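Local atomic coordinates of endo-1,4-b-d-mannanase (Trichoderma reesei, PDB entry 1QNR), a protein that hydrolyses the internal beta-1,4-mannosidic linkages of mannans, as an endo-acting mannanase of glycoside hydrolase family 5. Residues D37-F42 and L92-Q97; F305-D310 and P322-Y327. All blocks are in the same frame, centred on the assembly; numbering follows the deposited sequence.

Contact 1 (D37-F42 and L92-Q97); sequences DVDSTF and LDYVVQ
The carboxylate of Asp39 is held by two hydroxyls, that of Tyr94 and that of Ser98, one turn further along the same helix, so both carboxylate oxygens find partners on that helix. Ser98 OG bonds OD1; Tyr94 OH donates a hydrogen bond to Asp39 OD2 at 2.4 Å, a length so short that it is doubtful. Asp39 OD1 also stands 3.0 Å from Tyr94 OH. The two side chains meet at about a right angle, the carboxylate turned 64° from the ring plane. In Tyr94, CG anti to the backbone N (chi1 -167°) is carried toward helix 35-47, where the ring edge slides past Val38, Val38 CB lying in the ring plane 3.9 Å from Tyr94 CD2. His35 stacks on this ring. A phenylalanine in place of Tyr94 would probably keep the edge against Val38 but leave Asp39 OD2 without its partner across the helices. Deeper in, Phe42 crosses Val95 at about a right angle: Phe42 CZ is 3.8 Å from Val95 CG1, and the edge of the ring brings CE2 to 3.6 Å from Val95 O. Val38 CG2 and Val95 CG2 touch more loosely at 4.4 Å. The segment axes approach to 10.1 Å and cross at -36°. Such side-by-side packing of helices 35-47 and 90-102 is characteristic of consecutive outer helices in a (beta/alpha)8 TIM barrel.

Contact 2 (F305-D310 and P322-Y327); sequences FWQWGD and PYTVWY
Trp308 and Tyr327 both place CG anti to the backbone N (chi1 -165° and 177°), and their side chains lie side by side, pointing the same way. Their rings meet rim to rim, Trp308 CZ2 to Tyr327 CD1 3.6 Å, with planes 29° apart. At the ring edge, Trp308 NE1 donates in plane to Asp310 OD2 (2.9 Å), an oxygen that also bonds His44. Between the backbones, Val325 N donates to Gln307 O at 2.9 Å in a nearly straight bond; Gly309 N to Val325 O and Tyr327 N to Gly309 O continue the parallel pairing. On the face opposite Trp308 and Val325, Gly309 CA lies 3.5 Å from Thr324 CG2, a methyl set over the centre of the Trp326 ring, and Trp326 CE3 comes to 3.5 Å from Gly309 C, a close fit at a residue with no side chain. A water joins Trp308 O to Thr324 OG1, which is also bonded to Asp321 N. The Trp306-Gln307 peptide is cis, just before the pairing with 325-326 begins. Strand 300-309, the eighth of the TIM barrel, runs between strands 21-25 and 272-277, extended by short parallel strand 325-326; helix 35-47 packs on Trp308 through Thr41, His44 and Ile45, and Tyr327 stacks on His44 and packs edge-to-face with Trp332 of helix 330-343.

From the N terminus, strand 21-25 leads into helix 35-47, the first half of contact 1. The chain then makes strand 52-54 and the small sheet of strands 60-61, 73-74 and 81-82 before helix 90-102 closes that 49-residue excursion. Contact 2 comes much later, at the last barrel strand, and closes an 11-residue loop without helix or strand. The two contacts follow in series, neither nested nor crossed. They nevertheless meet, because strand 300-309 pairs with strand 21-25 and closes the barrel: Thr41 CA lies 3.7 Å from Asp310 OD2. Helix 35-47 thus packs against helix 90-102 through contact 1 and, through Thr41, against Trp308 and Asp310 of contact 2, at the end of the final barrel strand.

Contact 1 (D37-F42 and L92-Q97)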
loop_
_atom_site.group_PDB
_atom_site.type_symbol
_atom_site.label_atom_id
_atom_site.label_comp_id
_atom_site.label_asym_id
_atom_site.label_seq_id
_atom_site.Cartn_x
_atom_site.Cartn_y
_atom_site.Cartn_z
ATOM N N ASP A 37 4.307 -20.547 6.904
ATOM C CA ASP A 37 4.018 -19.989 5.587
ATOM C C ASP A 37 4.394 -18.510 5.483
ATOM O O ASP A 37 4.875 -18.052 4.433
ATOM C CB ASP A 37 2.537 -20.201 5.258
ATOM C CG ASP A 37 2.122 -21.676 5.173
ATOM O OD1 ASP A 37 2.995 -22.555 5.070
ATOM O OD2 ASP A 37 0.870 -21.878 5.239
ATOM N N VAL A 38 4.300 -17.743 6.571
ATOM C CA VAL A 38 4.849 -16.371 6.566
ATOM C C VAL A 38 6.374 -16.460 6.480
ATOM O O VAL A 38 7.010 -15.735 5.638
ATOM C CB VAL A 38 4.470 -15.629 7.880
ATOM C CG1 VAL A 38 5.163 -14.260 7.959
ATOM C CG2 VAL A 38 2.951 -15.490 8.004
ATOM N N ASP A 39 7.031 -17.387 7.204
ATOM C CA ASP A 39 8.506 -17.418 7.210
ATOM C C ASP A 39 9.047 -17.866 5.856
ATOM O O ASP A 39 10.012 -17.266 5.347
ATOM C CB ASP A 39 8.995 -18.355 8.330
ATOM C CG ASP A 39 8.747 -17.641 9.706
ATOM O OD1 ASP A 39 8.805 -16.420 9.923
ATOM O OD2 ASP A 39 8.514 -18.355 10.613
ATOM N N SER A 40 8.394 -18.858 5.167
ATOM C CA SER A 40 8.972 -19.233 3.869
ATOM C C SER A 40 8.792 -18.125 2.839
ATOM O O SER A 40 9.696 -17.852 2.040
ATOM C CB SER A 40 8.421 -20.588 3.366
ATOM O OG SER A 40 7.007 -20.595 3.249
ATOM N N THR A 41 7.652 -17.447 2.846
ATOM C CA THR A 41 7.398 -16.372 1.877
ATOM C C THR A 41 8.376 -15.203 2.106
ATOM O O THR A 41 9.000 -14.682 1.153
ATOM C CB THR A 41 5.940 -15.893 2.040
ATOM O OG1 THR A 41 5.044 -17.027 1.807
ATOM C CG2 THR A 41 5.595 -14.786 1.015
ATOM N N PHE A 42 8.542 -14.775 3.382
ATOM C CA PHE A 42 9.491 -13.672 3.652
ATOM C C PHE A 42 10.927 -14.104 3.430
ATOM O O PHE A 42 11.765 -13.241 3.002
ATOM C CB PHE A 42 9.238 -13.099 5.064
ATOM C CG PHE A 42 8.092 -12.131 5.144
ATOM C CD1 PHE A 42 7.176 -11.892 4.115
ATOM C CD2 PHE A 42 7.966 -11.370 6.313
ATOM C CE1 PHE A 42 6.156 -10.908 4.225
ATOM C CE2 PHE A 42 6.967 -10.429 6.433
ATOM C CZ PHE A 42 6.052 -10.191 5.392
ATOM N N LEU A 92 -1.426 -10.510 12.173
ATOM C CA LEU A 92 -0.524 -9.387 11.757
ATOM C C LEU A 92 0.674 -9.218 12.711
ATOM O O LEU A 92 1.789 -8.903 12.183
ATOM C CB LEU A 92 -1.364 -8.095 11.722
ATOM C CG LEU A 92 -0.669 -6.849 11.127
ATOM C CD1 LEU A 92 -0.223 -7.051 9.676
ATOM C CD2 LEU A 92 -1.641 -5.645 11.204
ATOM N N ASP A 93 0.519 -9.586 13.992
ATOM C CA ASP A 93 1.712 -9.465 14.867
ATOM C C ASP A 93 2.835 -10.382 14.354
ATOM O O ASP A 93 4.035 -10.049 14.411
ATOM C CB ASP A 93 1.393 -9.912 16.308
ATOM C CG ASP A 93 0.456 -9.024 17.080
ATOM O OD1 ASP A 93 0.222 -7.861 16.691
ATOM O OD2 ASP A 93 -0.003 -9.492 18.171
ATOM N N TYR A 94 2.501 -11.601 13.878
ATOM C CA TYR A 94 3.531 -12.520 13.383
ATOM C C TYR A 94 4.225 -12.000 12.131
ATOM O O TYR A 94 5.404 -12.205 11.871
ATOM C CB TYR A 94 3.008 -13.985 13.251
ATOM C CG TYR A 94 4.230 -14.912 13.057
ATOM C CD1 TYR A 94 5.031 -15.260 14.160
ATOM C CD2 TYR A 94 4.654 -15.328 11.803
ATOM C CE1 TYR A 94 6.176 -16.035 14.003
ATOM C CE2 TYR A 94 5.799 -16.095 11.649
ATOM C CZ TYR A 94 6.551 -16.444 12.743
ATOM O OH TYR A 94 7.686 -17.258 12.617
ATOM N N VAL A 95 3.408 -11.352 11.222
ATOM C CA VAL A 95 3.995 -10.722 10.037
ATOM C C VAL A 95 5.018 -9.677 10.418
ATOM O O VAL A 95 6.105 -9.629 9.816
ATOM C CB VAL A 95 2.838 -10.131 9.151
ATOM C CG1 VAL A 95 3.423 -9.339 7.970
ATOM C CG2 VAL A 95 1.971 -11.250 8.622
ATOM N N VAL A 96 4.686 -8.830 11.402
ATOM C CA VAL A 96 5.706 -7.841 11.842
ATOM C C VAL A 96 6.912 -8.532 12.521
ATOM O O VAL A 96 8.051 -8.134 12.209
ATOM C CB VAL A 96 5.060 -6.851 12.825
ATOM C CG1 VAL A 96 6.081 -5.869 13.403
ATOM C CG2 VAL A 96 3.912 -6.097 12.134
ATOM N N GLN A 97 6.701 -9.597 13.296
ATOM C CA GLN A 97 7.796 -10.375 13.908
ATOM C C GLN A 97 8.715 -10.932 12.828
ATOM O O GLN A 97 9.954 -10.847 12.921
ATOM C CB GLN A 97 7.200 -11.497 14.820
ATOM C CG GLN A 97 8.327 -12.364 15.412
ATOM C CD GLN A 97 7.942 -13.608 16.147
ATOM O OE1 GLN A 97 8.799 -14.574 16.327
ATOM N NE2 GLN A 97 6.760 -13.742 16.664
#

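Contact 2 (F305-D310 and P322-Y327)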
loop_
_atom_site.group_PDB
_atom_site.type_symbol
_atom_site.label_atom_id
_atom_site.label_comp_id
_atom_site.label_asym_id
_atom_site.label_seq_id
_atom_site.Cartn_x
_atom_site.Cartn_y
_atom_site.Cartn_z
ATOM N N PHE A 305 6.011 -4.007 -7.518
ATOM C CA PHE A 305 5.062 -4.619 -8.447
ATOM C C PHE A 305 3.873 -5.243 -7.709
ATOM O O PHE A 305 3.980 -5.674 -6.537
ATOM C CB PHE A 305 5.743 -5.667 -9.359
ATOM C CG PHE A 305 6.354 -6.881 -8.657
ATOM C CD1 PHE A 305 7.618 -6.839 -8.093
ATOM C CD2 PHE A 305 5.586 -8.039 -8.488
ATOM C CE1 PHE A 305 8.179 -7.985 -7.523
ATOM C CE2 PHE A 305 6.166 -9.184 -7.865
ATOM C CZ PHE A 305 7.434 -9.132 -7.346
ATOM N N TRP A 306 2.713 -5.296 -8.420
ATOM C CA TRP A 306 1.560 -6.083 -7.960
ATOM C C TRP A 306 1.530 -7.365 -8.766
ATOM O O TRP A 306 1.346 -7.270 -10.036
ATOM C CB TRP A 306 0.230 -5.263 -8.139
ATOM C CG TRP A 306 -0.947 -6.073 -7.625
ATOM C CD1 TRP A 306 -1.648 -7.045 -8.297
ATOM C CD2 TRP A 306 -1.577 -5.967 -6.327
ATOM N NE1 TRP A 306 -2.640 -7.567 -7.492
ATOM C CE2 TRP A 306 -2.637 -6.903 -6.262
ATOM C CE3 TRP A 306 -1.340 -5.135 -5.212
ATOM C CZ2 TRP A 306 -3.427 -7.089 -5.150
ATOM C CZ3 TRP A 306 -2.199 -5.261 -4.093
ATOM C CH2 TRP A 306 -3.224 -6.235 -4.039
ATOM N N GLN A 307 1.810 -8.585 -8.249
ATOM C CA GLN A 307 1.997 -8.845 -6.816
ATOM C C GLN A 307 2.798 -10.151 -6.666
ATOM O O GLN A 307 2.938 -10.950 -7.618
ATOM C CB GLN A 307 0.642 -9.057 -6.105
ATOM C CG GLN A 307 -0.197 -10.275 -6.637
ATOM C CD GLN A 307 -1.410 -10.594 -5.749
ATOM O OE1 GLN A 307 -1.456 -10.440 -4.537
ATOM N NE2 GLN A 307 -2.496 -11.136 -6.395
ATOM N N TRP A 308 3.345 -10.378 -5.436
ATOM C CA TRP A 308 4.025 -11.645 -5.157
ATOM C C TRP A 308 3.091 -12.849 -5.154
ATOM O O TRP A 308 1.980 -12.747 -4.611
ATOM C CB TRP A 308 4.654 -11.505 -3.713
ATOM C CG TRP A 308 5.699 -12.559 -3.361
ATOM C CD1 TRP A 308 5.520 -13.712 -2.683
ATOM C CD2 TRP A 308 7.061 -12.527 -3.836
ATOM N NE1 TRP A 308 6.753 -14.401 -2.603
ATOM C CE2 TRP A 308 7.701 -13.698 -3.367
ATOM C CE3 TRP A 308 7.805 -11.567 -4.577
ATOM C CZ2 TRP A 308 9.070 -13.986 -3.599
ATOM C CZ3 TRP A 308 9.169 -11.859 -4.812
ATOM C CH2 TRP A 308 9.775 -13.077 -4.329
ATOM N N GLY A 309 3.559 -13.966 -5.736
ATOM C CA GLY A 309 2.862 -15.274 -5.581
ATOM C C GLY A 309 3.878 -16.288 -5.021
ATOM O O GLY A 309 5.060 -16.178 -5.353
ATOM N N ASP A 310 3.367 -17.145 -4.132
ATOM C CA ASP A 310 4.313 -18.151 -3.580
ATOM C C ASP A 310 3.543 -19.425 -3.233
ATOM O O ASP A 310 2.302 -19.519 -3.406
ATOM C CB ASP A 310 5.002 -17.566 -2.308
ATOM C CG ASP A 310 6.462 -18.011 -2.209
ATOM O OD1 ASP A 310 6.808 -19.193 -2.540
ATOM O OD2 ASP A 310 7.292 -17.166 -1.743
ATOM N N PRO A 322 -4.457 -12.401 -12.099
ATOM C CA PRO A 322 -3.745 -12.428 -13.395
ATOM C C PRO A 322 -2.457 -11.619 -13.412
ATOM O O PRO A 322 -1.732 -11.656 -14.414
ATOM C CB PRO A 322 -4.816 -11.871 -14.379
ATOM C CG PRO A 322 -6.134 -12.282 -13.708
ATOM C CD PRO A 322 -5.902 -11.959 -12.232
ATOM N N TYR A 323 -2.161 -10.820 -12.356
ATOM C CA TYR A 323 -0.936 -10.036 -12.273
ATOM C C TYR A 323 0.074 -10.697 -11.357
ATOM O O TYR A 323 1.196 -10.135 -11.127
ATOM C CB TYR A 323 -1.388 -8.688 -11.605
ATOM C CG TYR A 323 -2.326 -7.830 -12.467
ATOM C CD1 TYR A 323 -1.883 -7.270 -13.655
ATOM C CD2 TYR A 323 -3.594 -7.575 -11.986
ATOM C CE1 TYR A 323 -2.733 -6.416 -14.428
ATOM C CE2 TYR A 323 -4.442 -6.699 -12.728
ATOM C CZ TYR A 323 -3.982 -6.191 -13.933
ATOM O OH TYR A 323 -4.834 -5.337 -14.641
ATOM N N THR A 324 -0.191 -11.864 -10.801
ATOM C CA THR A 324 0.797 -12.521 -9.921
ATOM C C THR A 324 2.072 -12.907 -10.652
ATOM O O THR A 324 2.086 -13.464 -11.783
ATOM C CB THR A 324 0.116 -13.777 -9.317
ATOM O OG1 THR A 324 -0.912 -13.383 -8.420
ATOM C CG2 THR A 324 1.146 -14.660 -8.592
ATOM N N VAL A 325 3.231 -12.568 -10.017
ATOM C CA VAL A 325 4.573 -12.982 -10.470
ATOM C C VAL A 325 4.993 -14.044 -9.469
ATOM O O VAL A 325 5.238 -13.769 -8.281
ATOM C CB VAL A 325 5.558 -11.798 -10.517
ATOM C CG1 VAL A 325 6.969 -12.320 -10.890
ATOM C CG2 VAL A 325 5.086 -10.677 -11.454
ATOM N N TRP A 326 5.009 -15.324 -9.865
ATOM C CA TRP A 326 5.282 -16.445 -8.956
ATOM C C TRP A 326 6.773 -16.564 -8.637
ATOM O O TRP A 326 7.627 -16.506 -9.582
ATOM C CB TRP A 326 4.809 -17.769 -9.592
ATOM C CG TRP A 326 3.289 -17.870 -9.749
ATOM C CD1 TRP A 326 2.560 -17.635 -10.931
ATOM C CD2 TRP A 326 2.358 -18.197 -8.699
ATOM N NE1 TRP A 326 1.230 -17.776 -10.601
ATOM C CE2 TRP A 326 1.086 -18.099 -9.275
ATOM C CE3 TRP A 326 2.455 -18.486 -7.340
ATOM C CZ2 TRP A 326 -0.070 -18.367 -8.533
ATOM C CZ3 TRP A 326 1.297 -18.722 -6.576
ATOM C CH2 TRP A 326 0.021 -18.670 -7.214
ATOM N N TYR A 327 7.124 -16.748 -7.357
ATOM C CA TYR A 327 8.575 -16.864 -7.016
ATOM C C TYR A 327 9.222 -18.014 -7.814
ATOM O O TYR A 327 8.665 -19.115 -8.035
ATOM C CB TYR A 327 8.663 -17.256 -5.525
ATOM C CG TYR A 327 10.095 -17.499 -5.039
ATOM C CD1 TYR A 327 11.098 -16.531 -5.150
ATOM C CD2 TYR A 327 10.393 -18.782 -4.529
ATOM C CE1 TYR A 327 12.376 -16.831 -4.733
ATOM C CE2 TYR A 327 11.705 -19.061 -4.164
ATOM C CZ TYR A 327 12.649 -18.076 -4.237
ATOM O OH TYR A 327 13.933 -18.372 -3.814
HETATM O O HOH W 1 -0.338 -13.752 -5.779
#